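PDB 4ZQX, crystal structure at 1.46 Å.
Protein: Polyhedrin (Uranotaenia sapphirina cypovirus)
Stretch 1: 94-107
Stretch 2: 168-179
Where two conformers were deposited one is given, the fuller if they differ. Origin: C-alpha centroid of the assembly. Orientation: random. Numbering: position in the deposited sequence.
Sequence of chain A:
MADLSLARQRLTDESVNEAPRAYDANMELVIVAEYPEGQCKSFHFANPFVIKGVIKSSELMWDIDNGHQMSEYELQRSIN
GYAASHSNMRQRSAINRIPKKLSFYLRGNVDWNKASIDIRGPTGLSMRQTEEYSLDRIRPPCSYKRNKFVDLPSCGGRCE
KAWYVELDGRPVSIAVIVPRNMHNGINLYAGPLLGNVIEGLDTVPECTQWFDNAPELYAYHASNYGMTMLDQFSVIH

Stretch 1 94-107: AINRIPKKLSFYLR
Stretch 2 (168-179) DGRPVSIAVIVP

Two strands need not share backbone hydrogen bonds to pack together, and this pair from a polyhedrin illustrates the point. Strands 101-107 and 173-179 run in nearly the same direction, their axes 15° apart (signed crossing angle -15°) and 10.2 Å apart at closest approach. That spacing is too wide for backbone pairing, and no hydrogen bond passes directly between the stretches. Within the strands, Leu102 CA lies 10.3 Å from Ile174 CA. Phe104 CA lies 9.3 Å from Val176 CA, and Leu106 CA 8.6 Å from Val178 CA, so the backbones draw closer toward their C-terminal ends. Before the strands they are closer still: Ile95 CA is 5.7 Å from Gly169 CA, and Ile98 CA 6.2 Å from Pro171 CA. Residues 95-97 form a 3-10 segment, with Arg97 N donating to Ala94 O at 3.0 Å and a weak bond from Ile98 N to Ile95 O at 3.3 Å.

Extended backbones (phi -145° to -109°, psi 115° to 144° in 101-107; phi -132° to -86°, psi 98° to 166° in 173-179) alternate their side chains, and the six registered strand residues point toward the other stretch. All are apolar and buried, and they gain by van der Waals contact and exclusion of water. Leu102 (m, t) places CD1 4.0 Å from CD1 of Ile174 (m, t). Phe104 (chi1 m, chi2 82°) brings CE2 4.1 Å from Ile174 CG2, which lies at the ring edge, and 3.8 Å from CG2 of Val176 (t). Leu106 (m, p) sets CD2 4.2 Å from CG2 of Val178 (t). Ile98 (m, t; phi/psi -96/139) also points toward stretch 2: its CD1 lies 4.0 Å from Pro171 CD and 3.5 Å from Gly169 O. Ile95 (t, t) reaches Gly169 CA with CD1 at 3.9 Å. Gly169 adopts phi/psi 85/17, where a CB would jam against the preceding carbonyl and sit 3.2 Å from Ile95 CD1.

The polar link is indirect: one water donates to Pro99 O (2.8 Å) and accepts a weak bond from Gly169 N (3.0 Å).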

# COMPACT_ATOMS: atom_id res chain seq x y z
N ALA A 94 14.03 -10.17 22.53
CA ALA A 94 13.49 -8.83 22.29
C ALA A 94 12.09 -8.67 22.87
O ALA A 94 11.31 -7.85 22.38
CB ALA A 94 13.47 -8.55 20.77
N ILE A 95 11.77 -9.44 23.91
CA ILE A 95 10.41 -9.49 24.42
C ILE A 95 9.91 -8.13 24.94
O ILE A 95 8.70 -7.89 24.99
CB ILE A 95 10.28 -10.60 25.50
CG1 ILE A 95 8.83 -11.08 25.63
CG2 ILE A 95 10.82 -10.12 26.83
CD1 ILE A 95 8.69 -12.42 26.34
N ASN A 96 10.82 -7.24 25.33
CA ASN A 96 10.42 -5.91 25.77
C ASN A 96 9.62 -5.15 24.72
O ASN A 96 8.86 -4.24 25.06
CB ASN A 96 11.63 -5.05 26.11
CG ASN A 96 12.38 -5.49 27.35
OD1 ASN A 96 11.95 -6.37 28.10
ND2 ASN A 96 13.52 -4.84 27.60
N ARG A 97 9.80 -5.50 23.44
CA ARG A 97 9.23 -4.72 22.33
C ARG A 97 8.16 -5.47 21.56
O ARG A 97 7.63 -4.96 20.57
CB ARG A 97 10.33 -4.28 21.36
CG ARG A 97 11.33 -3.29 22.00
CD ARG A 97 12.42 -2.81 21.03
NE ARG A 97 13.30 -1.85 21.69
CZ ARG A 97 13.01 -0.57 21.89
NH1 ARG A 97 11.86 -0.07 21.45
NH2 ARG A 97 13.87 0.22 22.54
N ILE A 98 7.84 -6.68 22.02
CA ILE A 98 6.82 -7.51 21.38
C ILE A 98 5.53 -7.27 22.15
O ILE A 98 5.56 -7.16 23.38
CB ILE A 98 7.25 -9.00 21.40
CG1 ILE A 98 8.53 -9.19 20.57
CG2 ILE A 98 6.17 -9.90 20.84
CD1 ILE A 98 9.17 -10.52 20.74
N PRO A 99 4.39 -7.16 21.45
CA PRO A 99 3.14 -6.95 22.21
C PRO A 99 2.84 -8.12 23.14
O PRO A 99 3.13 -9.27 22.79
CB PRO A 99 2.06 -6.89 21.12
CG PRO A 99 2.81 -6.61 19.83
CD PRO A 99 4.16 -7.18 19.99
N LYS A 100 2.27 -7.82 24.30
CA LYS A 100 1.73 -8.84 25.19
C LYS A 100 0.35 -9.26 24.74
O LYS A 100 -0.03 -10.42 24.88
CB LYS A 100 1.55 -8.27 26.60
CG LYS A 100 2.79 -8.19 27.43
CD LYS A 100 2.40 -7.99 28.89
CE LYS A 100 2.17 -9.33 29.61
NZ LYS A 100 3.42 -10.17 29.73
N LYS A 101 -0.41 -8.29 24.23
CA LYS A 101 -1.81 -8.47 23.92
C LYS A 101 -2.17 -7.68 22.67
O LYS A 101 -1.65 -6.58 22.46
CB LYS A 101 -2.65 -7.96 25.10
CG LYS A 101 -4.14 -7.94 24.84
CD LYS A 101 -4.96 -7.70 26.13
CE LYS A 101 -4.86 -6.27 26.62
NZ LYS A 101 -5.82 -5.98 27.74
N LEU A 102 -3.07 -8.23 21.85
CA LEU A 102 -3.67 -7.50 20.73
C LEU A 102 -5.17 -7.46 20.91
O LEU A 102 -5.78 -8.46 21.30
CB LEU A 102 -3.35 -8.17 19.41
CG LEU A 102 -1.89 -8.27 19.00
CD1 LEU A 102 -1.72 -9.12 17.76
CD2 LEU A 102 -1.35 -6.89 18.77
N SER A 103 -5.75 -6.29 20.64
CA SER A 103 -7.18 -6.06 20.69
C SER A 103 -7.63 -5.57 19.33
O SER A 103 -7.02 -4.66 18.77
CB SER A 103 -7.50 -4.98 21.72
OG SER A 103 -7.00 -5.34 22.99
N PHE A 104 -8.71 -6.16 18.82
CA PHE A 104 -9.26 -5.83 17.52
C PHE A 104 -10.67 -5.28 17.72
O PHE A 104 -11.54 -6.01 18.16
CB PHE A 104 -9.33 -7.07 16.62
CG PHE A 104 -7.99 -7.67 16.31
CD1 PHE A 104 -7.36 -8.51 17.21
CD2 PHE A 104 -7.36 -7.38 15.12
CE1 PHE A 104 -6.13 -9.04 16.92
CE2 PHE A 104 -6.13 -7.91 14.84
CZ PHE A 104 -5.52 -8.75 15.74
N TYR A 105 -10.87 -4.01 17.38
CA TYR A 105 -12.16 -3.35 17.54
C TYR A 105 -12.79 -3.10 16.17
O TYR A 105 -12.19 -2.44 15.34
CB TYR A 105 -11.97 -2.03 18.29
CG TYR A 105 -11.59 -2.25 19.73
CD1 TYR A 105 -12.55 -2.62 20.66
CD2 TYR A 105 -10.27 -2.13 20.17
CE1 TYR A 105 -12.22 -2.86 21.98
CE2 TYR A 105 -9.94 -2.34 21.49
CZ TYR A 105 -10.92 -2.72 22.40
OH TYR A 105 -10.65 -2.96 23.73
N LEU A 106 -13.97 -3.67 15.94
CA LEU A 106 -14.67 -3.55 14.66
C LEU A 106 -16.00 -2.85 14.86
O LEU A 106 -16.76 -3.21 15.76
CB LEU A 106 -14.93 -4.94 14.05
CG LEU A 106 -13.77 -5.73 13.45
CD1 LEU A 106 -12.78 -6.19 14.52
CD2 LEU A 106 -14.29 -6.93 12.67
N ARG A 107 -16.29 -1.86 14.02
CA ARG A 107 -17.54 -1.11 14.19
C ARG A 107 -18.15 -0.81 12.84
O ARG A 107 -17.49 -0.23 11.98
CB ARG A 107 -17.30 0.20 14.96
CG ARG A 107 -18.59 0.87 15.45
CD ARG A 107 -18.37 2.34 15.87
NE ARG A 107 -19.52 2.86 16.61
CZ ARG A 107 -20.62 3.37 16.07
NH1 ARG A 107 -20.73 3.47 14.75
NH2 ARG A 107 -21.61 3.80 16.84
N ASP A 168 2.72 -14.86 22.75
CA ASP A 168 3.59 -15.77 23.51
C ASP A 168 5.07 -15.45 23.32
O ASP A 168 5.92 -16.34 23.36
CB ASP A 168 3.31 -17.22 23.12
CG ASP A 168 3.65 -17.51 21.67
OD1 ASP A 168 3.94 -16.57 20.91
OD2 ASP A 168 3.62 -18.70 21.29
N GLY A 169 5.38 -14.17 23.14
CA GLY A 169 6.77 -13.73 23.16
C GLY A 169 7.50 -13.87 21.84
O GLY A 169 8.73 -13.82 21.80
N ARG A 170 6.74 -14.04 20.76
CA ARG A 170 7.31 -14.18 19.43
C ARG A 170 6.66 -13.15 18.51
O ARG A 170 5.47 -12.93 18.59
CB ARG A 170 7.09 -15.61 18.93
CG ARG A 170 7.50 -15.90 17.49
CD ARG A 170 7.15 -17.34 17.13
NE ARG A 170 7.53 -17.69 15.76
CZ ARG A 170 8.77 -18.00 15.39
NH1 ARG A 170 9.75 -17.99 16.28
NH2 ARG A 170 9.02 -18.31 14.12
N PRO A 171 7.47 -12.51 17.64
CA PRO A 171 6.86 -11.54 16.73
C PRO A 171 5.88 -12.20 15.78
O PRO A 171 6.08 -13.33 15.36
CB PRO A 171 8.05 -11.00 15.91
CG PRO A 171 9.27 -11.41 16.65
CD PRO A 171 8.92 -12.65 17.39
N VAL A 172 4.83 -11.46 15.43
CA VAL A 172 3.82 -11.92 14.48
C VAL A 172 3.55 -10.81 13.47
O VAL A 172 3.95 -9.66 13.68
CB VAL A 172 2.51 -12.28 15.22
CG1 VAL A 172 2.77 -13.40 16.21
CG2 VAL A 172 1.93 -11.06 15.91
N SER A 173 2.88 -11.18 12.38
CA SER A 173 2.31 -10.22 11.42
C SER A 173 0.80 -10.45 11.38
O SER A 173 0.32 -11.46 11.89
CB SER A 173 2.93 -10.39 10.04
OG SER A 173 2.76 -11.71 9.56
N ILE A 174 0.06 -9.51 10.80
CA ILE A 174 -1.40 -9.54 10.89
C ILE A 174 -2.06 -9.34 9.54
O ILE A 174 -1.67 -8.46 8.77
CB ILE A 174 -1.92 -8.42 11.82
CG1 ILE A 174 -1.38 -8.59 13.24
CG2 ILE A 174 -3.44 -8.42 11.84
CD1 ILE A 174 -1.78 -7.45 14.18
N ALA A 175 -3.08 -10.15 9.27
CA ALA A 175 -3.96 -9.92 8.13
C ALA A 175 -5.41 -10.02 8.57
O ALA A 175 -5.86 -11.09 8.99
CB ALA A 175 -3.68 -10.92 7.03
N VAL A 176 -6.11 -8.91 8.47
CA VAL A 176 -7.52 -8.82 8.84
C VAL A 176 -8.30 -8.47 7.59
O VAL A 176 -7.96 -7.51 6.89
CB VAL A 176 -7.74 -7.73 9.91
CG1 VAL A 176 -9.21 -7.65 10.32
CG2 VAL A 176 -6.91 -8.02 11.11
N ILE A 177 -9.31 -9.27 7.29
CA ILE A 177 -10.19 -9.02 6.16
C ILE A 177 -11.60 -8.87 6.69
O ILE A 177 -12.11 -9.79 7.32
CB ILE A 177 -10.15 -10.20 5.17
CG1 ILE A 177 -8.72 -10.41 4.66
CG2 ILE A 177 -11.07 -9.93 3.96
CD1 ILE A 177 -8.50 -11.67 3.87
N VAL A 178 -12.23 -7.72 6.45
CA VAL A 178 -13.54 -7.40 7.02
C VAL A 178 -14.52 -7.05 5.91
O VAL A 178 -14.54 -5.91 5.43
CB VAL A 178 -13.47 -6.20 7.97
CG1 VAL A 178 -14.82 -5.98 8.63
CG2 VAL A 178 -12.41 -6.42 9.00
N PRO A 179 -15.36 -8.02 5.49
CA PRO A 179 -16.31 -7.77 4.40
C PRO A 179 -17.61 -7.14 4.89
O PRO A 179 -18.02 -7.36 6.04
CB PRO A 179 -16.59 -9.17 3.83
CG PRO A 179 -15.89 -10.13 4.69
CD PRO A 179 -15.42 -9.43 5.92
O HOH W 1 4.42 -11.49 24.00